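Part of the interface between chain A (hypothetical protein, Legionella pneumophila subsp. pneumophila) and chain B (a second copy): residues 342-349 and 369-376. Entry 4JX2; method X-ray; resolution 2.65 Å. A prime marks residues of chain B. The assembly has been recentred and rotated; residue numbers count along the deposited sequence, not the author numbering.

Chain A 342-349: NITSIFLP
Chain B (369-376) FLMRLKFS

An extended segment of chain A, Asn342 to Pro349, crosses obliquely a stretch, Phe369′ to Ser376′, within a longer helix of chain B; together they bury 553 Å². The chain A backbone is extended but forms no regular strand: from Ile343 to Leu348, phi runs from -65° to -117° and psi from 127° to 150°. The helix is regular, with i to i+4 bonds such as Lys374′ N to Leu370′ O (3.1 Å). Residue numbers rise together in the register, Thr344 CA lying 5.9 Å from Met371′ CA and Ile346 CA 6.4 Å from Phe375′ CA.

Polar contacts centre on buried Lys374′, whose fully extended side chain (all four chi angles t) packs its aliphatic part on Ile343 and carries NZ to the chain A backbone. NZ donates to Ile343 O (2.8 Å) and to Ser345 OG (2.8 Å); Ser345 (chi1 m) supplies this acceptor although its CA-to-CB bond points away. One water bridges the backbones, donating to Thr344 O (2.8 Å) and Met371′ O (2.7 Å).

Apolar contacts come from Ile343, Ile346 and Leu348, all directed toward the helix and all m,t; their branched hydrocarbon suits its surface. Ile343, the most covered residue, spans one helical turn, Leu370′ to Lys374′: CD1 lies 4.2 Å from Leu370′ CB, and CG2 3.3 Å from Leu370′ O and 3.7 Å from Lys374′ CB. Ile346 likewise spans Met371′ and Phe375′: CD1 lies 4.1 Å from Met371′ CB, and CG2 3.7 Å from Phe375′ CD1, with CD1 also near Phe375′ CB. Phe375′ (chi1 t, chi2 75°) extends its ring far enough to meet Leu348 as well, CZ lying 3.6 Å from Leu348 CD1. Selenomethionine Met371′ (m,t,m) leaves sideways and runs beside Thr344, its CG 3.4 Å from Thr344 O and its SE 4.0 Å from Thr344 CB.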

ATOM      1  N   ASN A 342      -0.365 -13.306 -25.570  1.00 44.83           N
ATOM      2  CA  ASN A 342      -0.870 -14.680 -25.684  1.00 44.70           C
ATOM      3  C   ASN A 342      -1.465 -15.177 -24.352  1.00 44.67           C
ATOM      4  O   ASN A 342      -1.983 -16.289 -24.269  1.00 44.89           O
ATOM      5  CB  ASN A 342       0.235 -15.597 -26.164  1.00 50.17           C
ATOM      6  CG  ASN A 342       0.692 -15.359 -27.593  1.00 83.54           C
ATOM      7  OD1 ASN A 342       1.859 -15.595 -27.923  1.00 77.37           O
ATOM      8  ND2 ASN A 342      -0.204 -14.870 -28.475  1.00 73.33           N
ATOM      9  N   ILE A 343      -1.409 -14.327 -23.331  1.00 37.95           N
ATOM     10  CA  ILE A 343      -1.900 -14.604 -22.000  1.00 35.93           C
ATOM     11  C   ILE A 343      -3.129 -13.740 -21.760  1.00 38.22           C
ATOM     12  O   ILE A 343      -3.069 -12.527 -21.968  1.00 36.45           O
ATOM     13  CB  ILE A 343      -0.775 -14.361 -20.950  1.00 37.48           C
ATOM     14  CG1 ILE A 343       0.388 -15.363 -21.152  1.00 37.40           C
ATOM     15  CG2 ILE A 343      -1.328 -14.449 -19.520  1.00 35.76           C
ATOM     16  CD1 ILE A 343       1.668 -15.024 -20.386  1.00 42.54           C
ATOM     17  N   THR A 344      -4.235 -14.381 -21.304  1.00 34.77           N
ATOM     18  CA  THR A 344      -5.519 -13.753 -21.011  1.00 33.88           C
ATOM     19  C   THR A 344      -5.360 -12.783 -19.852  1.00 40.09           C
ATOM     20  O   THR A 344      -4.729 -13.091 -18.837  1.00 39.75           O
ATOM     21  CB  THR A 344      -6.593 -14.812 -20.753  1.00 38.01           C
ATOM     22  OG1 THR A 344      -6.721 -15.645 -21.910  1.00 38.55           O
ATOM     23  CG2 THR A 344      -7.943 -14.206 -20.432  1.00 34.49           C
ATOM     24  N   SER A 345      -5.886 -11.573 -20.048  1.00 37.91           N
ATOM     25  CA  SER A 345      -5.838 -10.498 -19.065  1.00 35.67           C
ATOM     26  C   SER A 345      -6.915 -10.688 -18.006  1.00 38.85           C
ATOM     27  O   SER A 345      -7.979 -11.253 -18.285  1.00 38.92           O
ATOM     28  CB  SER A 345      -6.003  -9.143 -19.746  1.00 35.84           C
ATOM     29  OG  SER A 345      -4.879  -8.836 -20.553  1.00 40.48           O
ATOM     30  N   ILE A 346      -6.618 -10.205 -16.791  1.00 33.56           N
ATOM     31  CA  ILE A 346      -7.477 -10.228 -15.613  1.00 32.22           C
ATOM     32  C   ILE A 346      -7.966  -8.802 -15.340  1.00 36.99           C
ATOM     33  O   ILE A 346      -7.152  -7.887 -15.335  1.00 37.35           O
ATOM     34  CB  ILE A 346      -6.700 -10.804 -14.366  1.00 33.39           C
ATOM     35  CG1 ILE A 346      -6.419 -12.320 -14.502  1.00 34.02           C
ATOM     36  CG2 ILE A 346      -7.387 -10.461 -13.021  1.00 30.00           C
ATOM     37  CD1 ILE A 346      -5.489 -12.929 -13.387  1.00 36.81           C
ATOM     38  N   PHE A 347      -9.271  -8.631 -15.049  1.00 32.46           N
ATOM     39  CA  PHE A 347      -9.868  -7.380 -14.628  1.00 32.01           C
ATOM     40  C   PHE A 347     -10.425  -7.494 -13.229  1.00 36.62           C
ATOM     41  O   PHE A 347     -11.273  -8.348 -12.954  1.00 37.57           O
ATOM     42  CB  PHE A 347     -10.989  -6.911 -15.569  1.00 34.33           C
ATOM     43  CG  PHE A 347     -11.755  -5.716 -15.043  1.00 34.55           C
ATOM     44  CD1 PHE A 347     -11.335  -4.420 -15.323  1.00 36.80           C
ATOM     45  CD2 PHE A 347     -12.886  -5.885 -14.250  1.00 35.88           C
ATOM     46  CE1 PHE A 347     -12.015  -3.314 -14.791  1.00 36.68           C
ATOM     47  CE2 PHE A 347     -13.566  -4.777 -13.729  1.00 37.52           C
ATOM     48  CZ  PHE A 347     -13.140  -3.501 -14.024  1.00 34.73           C
ATOM     49  N   LEU A 348     -10.016  -6.577 -12.372  1.00 31.96           N
ATOM     50  CA  LEU A 348     -10.529  -6.516 -11.016  1.00 30.90           C
ATOM     51  C   LEU A 348     -11.286  -5.225 -10.836  1.00 34.88           C
ATOM     52  O   LEU A 348     -10.755  -4.159 -11.189  1.00 35.80           O
ATOM     53  CB  LEU A 348      -9.422  -6.638  -9.966  1.00 30.80           C
ATOM     54  CG  LEU A 348      -8.706  -7.976  -9.858  1.00 36.38           C
ATOM     55  CD1 LEU A 348      -7.857  -8.004  -8.644  1.00 35.72           C
ATOM     56  CD2 LEU A 348      -9.682  -9.110  -9.755  1.00 41.87           C
ATOM     57  N   PRO A 349     -12.549  -5.276 -10.336  1.00 29.66           N
ATOM     58  CA  PRO A 349     -13.309  -4.026 -10.165  1.00 29.06           C
ATOM     59  C   PRO A 349     -12.763  -3.177  -9.037  1.00 32.94           C
ATOM     60  O   PRO A 349     -12.026  -3.671  -8.187  1.00 34.38           O
ATOM     61  CB  PRO A 349     -14.720  -4.521  -9.834  1.00 30.20           C
ATOM     62  CG  PRO A 349     -14.523  -5.841  -9.234  1.00 33.31           C
ATOM     63  CD  PRO A 349     -13.334  -6.444  -9.888  1.00 29.58           C
TER
ATOM     64  N   PHE B 369      -1.426 -19.619 -13.546  1.00 34.52           N
ATOM     65  CA  PHE B 369      -0.228 -18.902 -13.106  1.00 32.75           C
ATOM     66  C   PHE B 369       0.305 -17.972 -14.207  1.00 36.34           C
ATOM     67  O   PHE B 369       0.854 -16.910 -13.887  1.00 37.37           O
ATOM     68  CB  PHE B 369       0.839 -19.885 -12.606  1.00 34.00           C
ATOM     69  CG  PHE B 369       0.267 -20.833 -11.574  1.00 34.90           C
ATOM     70  CD1 PHE B 369       0.069 -20.418 -10.260  1.00 35.74           C
ATOM     71  CD2 PHE B 369      -0.181 -22.104 -11.942  1.00 36.42           C
ATOM     72  CE1 PHE B 369      -0.559 -21.259  -9.333  1.00 36.67           C
ATOM     73  CE2 PHE B 369      -0.780 -22.952 -11.008  1.00 38.50           C
ATOM     74  CZ  PHE B 369      -0.962 -22.525  -9.710  1.00 36.45           C
ATOM     75  N   LEU B 370       0.082 -18.311 -15.482  1.00 30.46           N
ATOM     76  CA  LEU B 370       0.517 -17.449 -16.586  1.00 29.88           C
ATOM     77  C   LEU B 370      -0.291 -16.150 -16.570  1.00 31.63           C
ATOM     78  O   LEU B 370       0.258 -15.055 -16.742  1.00 30.38           O
ATOM     79  CB  LEU B 370       0.351 -18.176 -17.930  1.00 30.72           C
ATOM     80  CG  LEU B 370       1.167 -19.454 -18.140  1.00 35.51           C
ATOM     81  CD1 LEU B 370       0.678 -20.180 -19.374  1.00 36.78           C
ATOM     82  CD2 LEU B 370       2.662 -19.146 -18.199  1.00 36.52           C
HETATM   83  N   MSE B 371      -1.592 -16.282 -16.267  1.00 27.47           N
HETATM   84  CA  MSE B 371      -2.525 -15.183 -16.115  1.00 26.08           C
HETATM   85  C   MSE B 371      -2.124 -14.312 -14.929  1.00 31.56           C
HETATM   86  O   MSE B 371      -2.127 -13.080 -15.037  1.00 30.51           O
HETATM   87  CB  MSE B 371      -3.927 -15.723 -15.962  1.00 27.48           C
HETATM   88  CG  MSE B 371      -4.512 -16.164 -17.311  1.00 34.20           C
HETATM   89 SE   MSE B 371      -6.431 -16.520 -17.187  0.75 41.16          SE
HETATM   90  CE  MSE B 371      -6.337 -18.271 -16.426  1.00 38.50           C
ATOM     91  N   ARG B 372      -1.680 -14.950 -13.840  1.00 29.83           N
ATOM     92  CA  ARG B 372      -1.274 -14.241 -12.645  1.00 30.59           C
ATOM     93  C   ARG B 372       0.052 -13.544 -12.858  1.00 37.21           C
ATOM     94  O   ARG B 372       0.230 -12.444 -12.340  1.00 37.83           O
ATOM     95  CB  ARG B 372      -1.240 -15.168 -11.429  1.00 31.38           C
ATOM     96  CG  ARG B 372      -1.141 -14.446 -10.084  1.00 33.38           C
ATOM     97  CD  ARG B 372      -2.316 -13.558  -9.810  1.00 27.27           C
ATOM     98  NE  ARG B 372      -2.297 -13.088  -8.432  1.00 32.83           N
ATOM     99  CZ  ARG B 372      -2.827 -13.741  -7.407  1.00 39.63           C
ATOM    100  NH1 ARG B 372      -3.417 -14.916  -7.591  1.00 24.23           N
ATOM    101  NH2 ARG B 372      -2.759 -13.232  -6.186  1.00 20.74           N
ATOM    102  N   LEU B 373       0.958 -14.142 -13.663  1.00 34.92           N
ATOM    103  CA  LEU B 373       2.250 -13.546 -13.998  1.00 33.80           C
ATOM    104  C   LEU B 373       2.031 -12.234 -14.779  1.00 37.42           C
ATOM    105  O   LEU B 373       2.626 -11.215 -14.425  1.00 39.32           O
ATOM    106  CB  LEU B 373       3.095 -14.551 -14.798  1.00 34.29           C
ATOM    107  CG  LEU B 373       4.421 -14.029 -15.365  1.00 38.53           C
ATOM    108  CD1 LEU B 373       5.378 -13.616 -14.255  1.00 38.16           C
ATOM    109  CD2 LEU B 373       5.036 -15.025 -16.298  1.00 38.11           C
ATOM    110  N   LYS B 374       1.146 -12.248 -15.798  1.00 31.25           N
ATOM    111  CA  LYS B 374       0.820 -11.063 -16.595  1.00 30.13           C
ATOM    112  C   LYS B 374       0.239  -9.958 -15.699  1.00 36.07           C
ATOM    113  O   LYS B 374       0.642  -8.793 -15.796  1.00 36.83           O
ATOM    114  CB  LYS B 374      -0.176 -11.420 -17.720  1.00 30.77           C
ATOM    115  CG  LYS B 374      -0.421 -10.259 -18.691  1.00 34.01           C
ATOM    116  CD  LYS B 374      -1.355 -10.619 -19.837  1.00 36.75           C
ATOM    117  CE  LYS B 374      -1.607  -9.438 -20.730  1.00 32.85           C
ATOM    118  NZ  LYS B 374      -2.570  -9.766 -21.814  1.00 36.02           N
ATOM    119  N   PHE B 375      -0.711 -10.344 -14.824  1.00 32.49           N
ATOM    120  CA  PHE B 375      -1.403  -9.454 -13.908  1.00 31.33           C
ATOM    121  C   PHE B 375      -0.411  -8.809 -12.946  1.00 35.85           C
ATOM    122  O   PHE B 375      -0.390  -7.585 -12.842  1.00 37.48           O
ATOM    123  CB  PHE B 375      -2.499 -10.207 -13.164  1.00 32.63           C
ATOM    124  CG  PHE B 375      -3.338  -9.329 -12.274  1.00 33.12           C
ATOM    125  CD1 PHE B 375      -4.295  -8.484 -12.812  1.00 34.51           C
ATOM    126  CD2 PHE B 375      -3.162  -9.341 -10.891  1.00 34.63           C
ATOM    127  CE1 PHE B 375      -5.084  -7.680 -11.982  1.00 35.21           C
ATOM    128  CE2 PHE B 375      -3.907  -8.492 -10.074  1.00 36.45           C
ATOM    129  CZ  PHE B 375      -4.869  -7.672 -10.626  1.00 33.86           C
ATOM    130  N   SER B 376       0.430  -9.613 -12.289  1.00 30.90           N
ATOM    131  CA  SER B 376       1.477  -9.165 -11.372  1.00 30.39           C
ATOM    132  C   SER B 376       2.486  -8.199 -12.029  1.00 37.61           C
ATOM    133  O   SER B 376       2.974  -7.282 -11.352  1.00 36.17           O
ATOM    134  CB  SER B 376       2.232 -10.358 -10.819  1.00 30.75           C
ATOM    135  OG  SER B 376       1.300 -11.342 -10.428  1.00 31.43           O
TER
HETATM  136  O   HOH W   1      -3.519 -11.572 -16.813  1.00 29.73           O